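Local coordinates for DNA-binding protein HU (Thermus thermophilus HB8, PDB 5EKA) that wraps and condenses DNA as a histone-like homodimer, stabilising the duplex against denaturation under extreme environmental conditions, at residues T5-K8 with A9-V12; G20-K23 with K24-K27; D13-A16 with Q17-L21. All blocks are in the same frame, centred on the assembly; numbering follows the deposited sequence.

Contact 1: T5-K8 with A9-V12; sequences TVTK and ADLV
Thr7 and Asp10 grip each other at the start of helix 8-19 in a capping box. Thr7 is the N-cap, and its chi1 of 64° sets OG1 between the backbone N and the carbonyl carbon, facing Asp10 N, from which Thr7 OG1 accepts at 3.0 Å. In return, Asp10 reaches back with its carboxylate: Thr7 N points almost straight at Asp10 OD2, with an N-H...O angle of 173°, though the place of that oxygen is less sure. OD2 also takes a salt bridge from Lys3, so the acid probably serves both. Lys8 O receives Val12 N at 2.9 Å, and Leu11 N closes the turn on Thr7 O at the same length. The Lys8 side chain, with CG opposite the backbone N (chi1 -176°), brushes Ala9 N and leads away from the turn; NZ makes a weak hydrogen bond to Thr50 O of the second subunit. Beside the box, Val6 CG1 packs on Leu11 CG at 3.9 Å, the two side chains crossing at about a right angle. The turn thus joins strand 5-7, which pairs in parallel with a strand of the second subunit, to helix 8-19, while Lys8 lies on Val30 and Leu34 of helix 23-42.

Contact 2: G20-K23 with K24-K27; sequences GLKK and KDVK
Leu21, in the turn between helix 8-19 and helix 23-42, meets Val26 of the second helix, Leu21 CB resting 4.1 Å from Val26 CG2. Both side chains also pack on Met29 of the second subunit, so this small apolar patch belongs to the dimer interface.

Lys22 follows at the N-cap position of helix 23-42, and here the turn is polar. Bends at chi3 and chi4 bring the end of its side chain round to Asp25, alongside which it runs in the same direction. Lys22 NZ forms a short salt bridge with Asp25 OD2, 2.6 Å long, arriving on the syn side of the carboxylate but 31° out of its plane. A water ties the same two residues together a second time: it accepts from Lys22 N at 2.9 Å and donates to Asp25 OD2. The pair sits in the helical hairpin (helix 8-19, turn, helix 23-42) that forms much of the HU dimer's body. Lys22 O meanwhile takes Val26 N at 2.9 Å and, more weakly, Asp25 N.

At Lys23 the helix is under way, and Lys23 O receives Lys27 N at 2.8 Å. Bends near the end of the Lys23 side chain, at chi3 (-51°) and chi4 (-53°), turn NZ to a salt bridge with Asp13 on helix 8-19; Lys27 pairs with Asp31 one turn further along its own helix.

Contact 3: D13-A16 with Q17-L21; sequences DQVA and QATGL
Thr19 folds its hydroxyl back onto Val15 O, one turn earlier in helix 8-19. A chi1 of 60° turns OG1 back along the helix and the methyl towards Val15, and Thr19 OG1 donates to Val15 O over 2.7 Å. Thr19 N bonds to the same oxygen at 3.0 Å, and the two donors come from opposite faces of the carbonyl plane, so Val15 O is held twice. The methyl is put to use as well: Val15, with chi1 at 175°, holds CG1 anti to its backbone N on the threonine's side, and Thr19 CG2 lies 4.0 Å from Val15 CG1, the side chains meeting at a slant. Thr19 OG1 also accepts from Leu21 N at 3.2 Å, which makes an ST turn and carries the hydroxyl's hold past the last helical residue. Here the helix stops, Gly20 taking up positive phi while its N makes a weak bond to Ala16 O.

Alongside, Ala16 CB sits 3.5 Å from Leu21 O, after the helix has ended. Gln17 is stretched out beyond CG, and a water donates to Gln14 O at 2.8 Å and weakly to Gln17 OE1. Val15 and Ala16 touch Val26 of helix 23-42, whereas Val15 and Thr19 both pack on Ala32 of the second subunit.

In the fold
Along the chain the order is contact 1, contact 3, contact 2: the first opens helix 8-19, the next closes it, and the last starts helix 23-42. Contacts 2 and 3 share Gly20 and Leu21 and have centres only 7 Å apart; the centre of contact 1 lies 12 Å from that of contact 3 and 14 Å from that of contact 2. Across the hairpin of helices, Val12 CG1 packs on Lys23 CG at 3.6 Å. All three touch the second subunit, so the start and end of helix 8-19 and the start of helix 23-42 all lie at the dimer interface, and contact 1 carries that interface into the second subunit's sheet.

Contact 1: T5-K8 with A9-V12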
ATOM      1  N   THR A   5      10.586  -7.143 -10.485  1.00 24.75           N
ATOM      2  CA  THR A   5       9.693  -7.320  -9.363  1.00 24.95           C
ATOM      3  C   THR A   5      10.448  -6.938  -8.093  1.00 23.40           C
ATOM      4  O   THR A   5      11.544  -7.455  -7.833  1.00 23.90           O
ATOM      5  CB  THR A   5       9.188  -8.756  -9.217  1.00 29.31           C
ATOM      6  OG1 THR A   5       8.609  -9.204 -10.453  1.00 30.72           O
ATOM      7  CG2 THR A   5       8.179  -8.833  -8.083  1.00 29.79           C
ATOM      8  N   VAL A   6       9.866  -6.035  -7.321  1.00 21.27           N
ATOM      9  CA  VAL A   6      10.403  -5.675  -6.052  1.00 21.12           C
ATOM     10  C   VAL A   6       9.506  -6.295  -4.989  1.00 20.27           C
ATOM     11  O   VAL A   6       8.328  -6.018  -4.958  1.00 20.26           O
ATOM     12  CB  VAL A   6      10.493  -4.140  -5.914  1.00 21.55           C
ATOM     13  CG1 VAL A   6      10.883  -3.719  -4.489  1.00 22.61           C
ATOM     14  CG2 VAL A   6      11.471  -3.605  -6.969  1.00 23.13           C
ATOM     15  N   THR A   7      10.068  -7.134  -4.139  1.00 19.53           N
ATOM     16  CA  THR A   7       9.300  -7.822  -3.125  1.00 19.07           C
ATOM     17  C   THR A   7       9.261  -7.130  -1.780  1.00 18.82           C
ATOM     18  O   THR A   7      10.014  -6.195  -1.536  1.00 17.87           O
ATOM     19  CB  THR A   7       9.882  -9.220  -2.900  1.00 20.28           C
ATOM     20  OG1 THR A   7      11.221  -9.100  -2.371  1.00 20.73           O
ATOM     21  CG2 THR A   7       9.921  -9.965  -4.201  1.00 21.11           C
ATOM     22  N   LYS A   8       8.422  -7.647  -0.880  1.00 19.55           N
ATOM     23  CA  LYS A   8       8.404  -7.165   0.505  1.00 19.61           C
ATOM     24  C   LYS A   8       9.811  -7.282   1.112  1.00 20.06           C
ATOM     25  O   LYS A   8      10.318  -6.321   1.692  1.00 18.80           O
ATOM     26  CB  LYS A   8       7.341  -7.910   1.331  1.00 21.53           C
ATOM     27  CG  LYS A   8       7.195  -7.399   2.743  1.00 24.74           C
ATOM     28  CD  LYS A   8       5.937  -7.929   3.432  1.00 28.04           C
ATOM     29  CE  LYS A   8       5.636  -9.386   3.195  1.00 33.37           C
ATOM     30  NZ  LYS A   8       4.819  -9.997   4.292  1.00 35.11           N
ATOM     31  N   ALA A   9      10.462  -8.423   0.888  1.00 20.48           N
ATOM     32  CA  ALA A   9      11.820  -8.641   1.345  1.00 22.02           C
ATOM     33  C   ALA A   9      12.807  -7.606   0.758  1.00 21.94           C
ATOM     34  O   ALA A   9      13.693  -7.093   1.490  1.00 22.81           O
ATOM     35  CB  ALA A   9      12.253 -10.068   1.001  1.00 23.38           C
ATOM     36  N   ASP A  10      12.693  -7.288  -0.539  1.00 21.20           N
ATOM     37  CA  ASP A  10      13.545  -6.248  -1.126  1.00 21.64           C
ATOM     38  C   ASP A  10      13.319  -4.901  -0.449  1.00 20.36           C
ATOM     39  O   ASP A  10      14.260  -4.188  -0.205  1.00 21.40           O
ATOM     40  CB  ASP A  10      13.281  -6.045  -2.602  1.00 22.01           C
ATOM     41  CG  ASP A  10      13.700  -7.233  -3.448  1.00 24.44           C
ATOM     42  OD1 ASP A  10      14.695  -7.912  -3.081  1.00 26.31           O
ATOM     43  OD2 ASP A  10      13.026  -7.483  -4.493  1.00 25.27           O
ATOM     44  N   LEU A  11      12.057  -4.578  -0.194  1.00 19.60           N
ATOM     45  CA  LEU A  11      11.721  -3.309   0.457  1.00 19.61           C
ATOM     46  C   LEU A  11      12.267  -3.193   1.868  1.00 20.30           C
ATOM     47  O   LEU A  11      12.733  -2.132   2.243  1.00 20.11           O
ATOM     48  CB  LEU A  11      10.216  -3.077   0.425  1.00 18.95           C
ATOM     49  CG  LEU A  11       9.668  -2.717  -0.959  1.00 19.70           C
ATOM     50  CD1 LEU A  11       8.154  -2.806  -0.952  1.00 20.20           C
ATOM     51  CD2 LEU A  11      10.112  -1.337  -1.453  1.00 20.51           C
ATOM     52  N   VAL A  12      12.226  -4.277   2.630  1.00 21.42           N
ATOM     53  CA  VAL A  12      12.845  -4.293   3.976  1.00 23.15           C
ATOM     54  C   VAL A  12      14.313  -3.924   3.849  1.00 24.18           C
ATOM     55  O   VAL A  12      14.835  -3.109   4.585  1.00 24.88           O
ATOM     56  CB  VAL A  12      12.659  -5.677   4.671  1.00 24.15           C
ATOM     57  CG1 VAL A  12      13.594  -5.863   5.863  1.00 26.76           C
ATOM     58  CG2 VAL A  12      11.198  -5.901   5.058  1.00 23.66           C
TER

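Contact 2: G20-K23 with K24-K27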
ATOM      1  N   GLY A  20      19.067   3.409   8.105  1.00 34.09           N
ATOM      2  CA  GLY A  20      20.079   2.913   9.024  1.00 37.29           C
ATOM      3  C   GLY A  20      19.528   2.140  10.205  1.00 38.30           C
ATOM      4  O   GLY A  20      20.220   1.982  11.207  1.00 40.53           O
ATOM      5  N   LEU A  21      18.280   1.678  10.108  1.00 37.35           N
ATOM      6  CA  LEU A  21      17.669   0.890  11.167  1.00 38.99           C
ATOM      7  C   LEU A  21      17.917  -0.592  10.917  1.00 38.57           C
ATOM      8  O   LEU A  21      18.263  -0.987   9.808  1.00 37.01           O
ATOM      9  CB  LEU A  21      16.191   1.229  11.313  1.00 39.24           C
ATOM     10  CG  LEU A  21      15.969   2.708  11.695  1.00 41.81           C
ATOM     11  CD1 LEU A  21      14.559   3.181  11.349  1.00 41.61           C
ATOM     12  CD2 LEU A  21      16.314   2.966  13.167  1.00 45.88           C
ATOM     13  N   LYS A  22      17.809  -1.392  11.973  1.00 40.43           N
ATOM     14  CA  LYS A  22      18.078  -2.826  11.884  1.00 42.77           C
ATOM     15  C   LYS A  22      17.065  -3.530  11.006  1.00 40.08           C
ATOM     16  O   LYS A  22      15.866  -3.269  11.092  1.00 38.37           O
ATOM     17  CB  LYS A  22      18.066  -3.479  13.263  1.00 46.51           C
ATOM     18  CG  LYS A  22      19.110  -2.958  14.219  1.00 52.04           C
ATOM     19  CD  LYS A  22      18.992  -3.682  15.552  1.00 56.36           C
ATOM     20  CE  LYS A  22      18.951  -2.717  16.727  1.00 60.52           C
ATOM     21  NZ  LYS A  22      17.666  -1.954  16.752  1.00 59.04           N
ATOM     22  N   LYS A  23      17.556  -4.434  10.165  1.00 40.15           N
ATOM     23  CA  LYS A  23      16.702  -5.212   9.288  1.00 37.70           C
ATOM     24  C   LYS A  23      15.632  -5.951  10.075  1.00 36.58           C
ATOM     25  O   LYS A  23      14.484  -5.963   9.655  1.00 34.76           O
ATOM     26  CB  LYS A  23      17.521  -6.184   8.437  1.00 40.02           C
ATOM     27  CG  LYS A  23      16.739  -6.891   7.336  1.00 41.70           C
ATOM     28  CD  LYS A  23      17.454  -8.121   6.763  1.00 44.03           C
ATOM     29  CE  LYS A  23      18.896  -7.853   6.328  1.00 47.63           C
ATOM     30  NZ  LYS A  23      19.159  -6.725   5.375  1.00 46.80           N
ATOM     31  N   LYS A  24      15.992  -6.542  11.217  1.00 38.91           N
ATOM     32  CA  LYS A  24      15.017  -7.250  12.060  1.00 39.26           C
ATOM     33  C   LYS A  24      13.858  -6.323  12.488  1.00 36.67           C
ATOM     34  O   LYS A  24      12.710  -6.758  12.596  1.00 34.82           O
ATOM     35  CB  LYS A  24      15.689  -7.882  13.305  1.00 44.28           C
ATOM     36  CG  LYS A  24      15.903  -6.920  14.478  1.00 47.52           C
ATOM     37  CD  LYS A  24      16.641  -7.549  15.646  1.00 53.42           C
ATOM     38  CE  LYS A  24      16.427  -6.729  16.921  1.00 55.78           C
ATOM     39  NZ  LYS A  24      17.496  -6.920  17.952  1.00 60.61           N
ATOM     40  N   ASP A  25      14.180  -5.055  12.731  1.00 35.96           N
ATOM     41  CA  ASP A  25      13.202  -4.073  13.193  1.00 34.37           C
ATOM     42  C   ASP A  25      12.343  -3.623  12.037  1.00 31.38           C
ATOM     43  O   ASP A  25      11.140  -3.507  12.180  1.00 29.50           O
ATOM     44  CB  ASP A  25      13.886  -2.858  13.865  1.00 37.25           C
ATOM     45  CG  ASP A  25      14.467  -3.175  15.273  1.00 42.04           C
ATOM     46  OD1 ASP A  25      14.165  -4.240  15.869  1.00 44.16           O
ATOM     47  OD2 ASP A  25      15.229  -2.335  15.810  1.00 45.90           O
ATOM     48  N   VAL A  26      12.957  -3.398  10.886  1.00 28.87           N
ATOM     49  CA  VAL A  26      12.202  -2.954   9.694  1.00 27.29           C
ATOM     50  C   VAL A  26      11.256  -4.080   9.295  1.00 25.50           C
ATOM     51  O   VAL A  26      10.129  -3.854   8.950  1.00 24.83           O
ATOM     52  CB  VAL A  26      13.161  -2.592   8.519  1.00 26.86           C
ATOM     53  CG1 VAL A  26      12.386  -2.258   7.273  1.00 25.36           C
ATOM     54  CG2 VAL A  26      14.085  -1.423   8.920  1.00 28.34           C
ATOM     55  N   LYS A  27      11.723  -5.326   9.392  1.00 27.02           N
ATOM     56  CA  LYS A  27      10.873  -6.455   9.010  1.00 27.59           C
ATOM     57  C   LYS A  27       9.612  -6.571   9.884  1.00 27.25           C
ATOM     58  O   LYS A  27       8.485  -6.785   9.367  1.00 25.92           O
ATOM     59  CB  LYS A  27      11.710  -7.741   9.041  1.00 30.73           C
ATOM     60  CG  LYS A  27      10.898  -9.015   9.035  1.00 34.12           C
ATOM     61  CD  LYS A  27      10.101  -9.219   7.788  1.00 35.17           C
ATOM     62  CE  LYS A  27       9.462 -10.610   7.762  1.00 39.15           C
ATOM     63  NZ  LYS A  27       8.327 -10.684   6.794  1.00 40.36           N
TER
HETATM   64  O   HOH W   1      16.465  -0.560  14.347  1.00 41.72           O

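Contact 3: D13-A16 with Q17-L21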
ATOM      1  N   ASP A  13      15.013  -4.558   2.920  1.00 24.62           N
ATOM      2  CA  ASP A  13      16.427  -4.258   2.722  1.00 26.63           C
ATOM      3  C   ASP A  13      16.674  -2.813   2.308  1.00 25.18           C
ATOM      4  O   ASP A  13      17.598  -2.179   2.814  1.00 27.42           O
ATOM      5  CB  ASP A  13      16.994  -5.214   1.696  1.00 28.96           C
ATOM      6  CG  ASP A  13      17.155  -6.629   2.253  1.00 33.84           C
ATOM      7  OD1 ASP A  13      17.256  -6.785   3.485  1.00 37.68           O
ATOM      8  OD2 ASP A  13      17.207  -7.602   1.454  1.00 38.01           O
ATOM      9  N   GLN A  14      15.866  -2.292   1.386  1.00 22.74           N
ATOM     10  CA  GLN A  14      16.018  -0.928   0.911  1.00 22.88           C
ATOM     11  C   GLN A  14      15.736   0.063   2.026  1.00 22.19           C
ATOM     12  O   GLN A  14      16.443   1.018   2.182  1.00 23.02           O
ATOM     13  CB  GLN A  14      15.054  -0.663  -0.239  1.00 21.84           C
ATOM     14  CG  GLN A  14      15.442  -1.375  -1.518  1.00 22.42           C
ATOM     15  CD  GLN A  14      14.447  -1.197  -2.633  1.00 24.05           C
ATOM     16  OE1 GLN A  14      13.573  -0.388  -2.554  1.00 24.29           O
ATOM     17  NE2 GLN A  14      14.571  -2.029  -3.682  1.00 25.81           N
ATOM     18  N   VAL A  15      14.710  -0.209   2.815  1.00 21.53           N
ATOM     19  CA  VAL A  15      14.352   0.671   3.928  1.00 21.92           C
ATOM     20  C   VAL A  15      15.390   0.612   5.058  1.00 24.63           C
ATOM     21  O   VAL A  15      15.761   1.646   5.619  1.00 25.89           O
ATOM     22  CB  VAL A  15      12.925   0.388   4.486  1.00 21.18           C
ATOM     23  CG1 VAL A  15      12.674   1.263   5.715  1.00 21.96           C
ATOM     24  CG2 VAL A  15      11.828   0.650   3.462  1.00 20.68           C
ATOM     25  N   ALA A  16      15.865  -0.582   5.412  1.00 24.67           N
ATOM     26  CA  ALA A  16      16.959  -0.693   6.390  1.00 27.03           C
ATOM     27  C   ALA A  16      18.154   0.156   5.976  1.00 28.25           C
ATOM     28  O   ALA A  16      18.720   0.923   6.763  1.00 29.30           O
ATOM     29  CB  ALA A  16      17.367  -2.151   6.577  1.00 28.29           C
ATOM     30  N   GLN A  17      18.530   0.034   4.722  1.00 28.36           N
ATOM     31  CA  GLN A  17      19.612   0.801   4.196  1.00 31.26           C
ATOM     32  C   GLN A  17      19.392   2.316   4.249  1.00 30.62           C
ATOM     33  O   GLN A  17      20.314   3.047   4.638  1.00 31.52           O
ATOM     34  CB  GLN A  17      19.885   0.357   2.777  1.00 32.83           C
ATOM     35  CG  GLN A  17      21.079   0.998   2.159  1.00 37.29           C
ATOM     36  CD  GLN A  17      21.570   0.202   0.974  1.00 41.98           C
ATOM     37  OE1 GLN A  17      20.980   0.270  -0.110  1.00 46.74           O
ATOM     38  NE2 GLN A  17      22.642  -0.584   1.176  1.00 46.02           N
ATOM     39  N   ALA A  18      18.219   2.782   3.830  1.00 29.65           N
ATOM     40  CA  ALA A  18      17.929   4.210   3.746  1.00 29.83           C
ATOM     41  C   ALA A  18      17.833   4.867   5.133  1.00 31.33           C
ATOM     42  O   ALA A  18      18.252   6.013   5.303  1.00 34.52           O
ATOM     43  CB  ALA A  18      16.642   4.435   2.954  1.00 28.73           C
ATOM     44  N   THR A  19      17.336   4.122   6.115  1.00 29.79           N
ATOM     45  CA  THR A  19      17.077   4.650   7.462  1.00 31.26           C
ATOM     46  C   THR A  19      18.206   4.365   8.451  1.00 34.08           C
ATOM     47  O   THR A  19      18.258   4.971   9.545  1.00 35.88           O
ATOM     48  CB  THR A  19      15.805   4.040   8.077  1.00 29.26           C
ATOM     49  OG1 THR A  19      15.934   2.610   8.183  1.00 27.43           O
ATOM     50  CG2 THR A  19      14.616   4.409   7.261  1.00 27.64           C
ATOM     51  N   GLY A  20      19.067   3.409   8.105  1.00 34.09           N
ATOM     52  CA  GLY A  20      20.079   2.913   9.024  1.00 37.29           C
ATOM     53  C   GLY A  20      19.528   2.140  10.205  1.00 38.30           C
ATOM     54  O   GLY A  20      20.220   1.982  11.207  1.00 40.53           O
ATOM     55  N   LEU A  21      18.280   1.678  10.108  1.00 37.35           N
ATOM     56  CA  LEU A  21      17.669   0.890  11.167  1.00 38.99           C
ATOM     57  C   LEU A  21      17.917  -0.592  10.917  1.00 38.57           C
ATOM     58  O   LEU A  21      18.263  -0.987   9.808  1.00 37.01           O
ATOM     59  CB  LEU A  21      16.191   1.229  11.313  1.00 39.24           C
ATOM     60  CG  LEU A  21      15.969   2.708  11.695  1.00 41.81           C
ATOM     61  CD1 LEU A  21      14.559   3.181  11.349  1.00 41.61           C
ATOM     62  CD2 LEU A  21      16.314   2.966  13.167  1.00 45.88           C
TER
HETATM   63  O   HOH W   2      17.984   2.055   0.087  1.00 28.67           O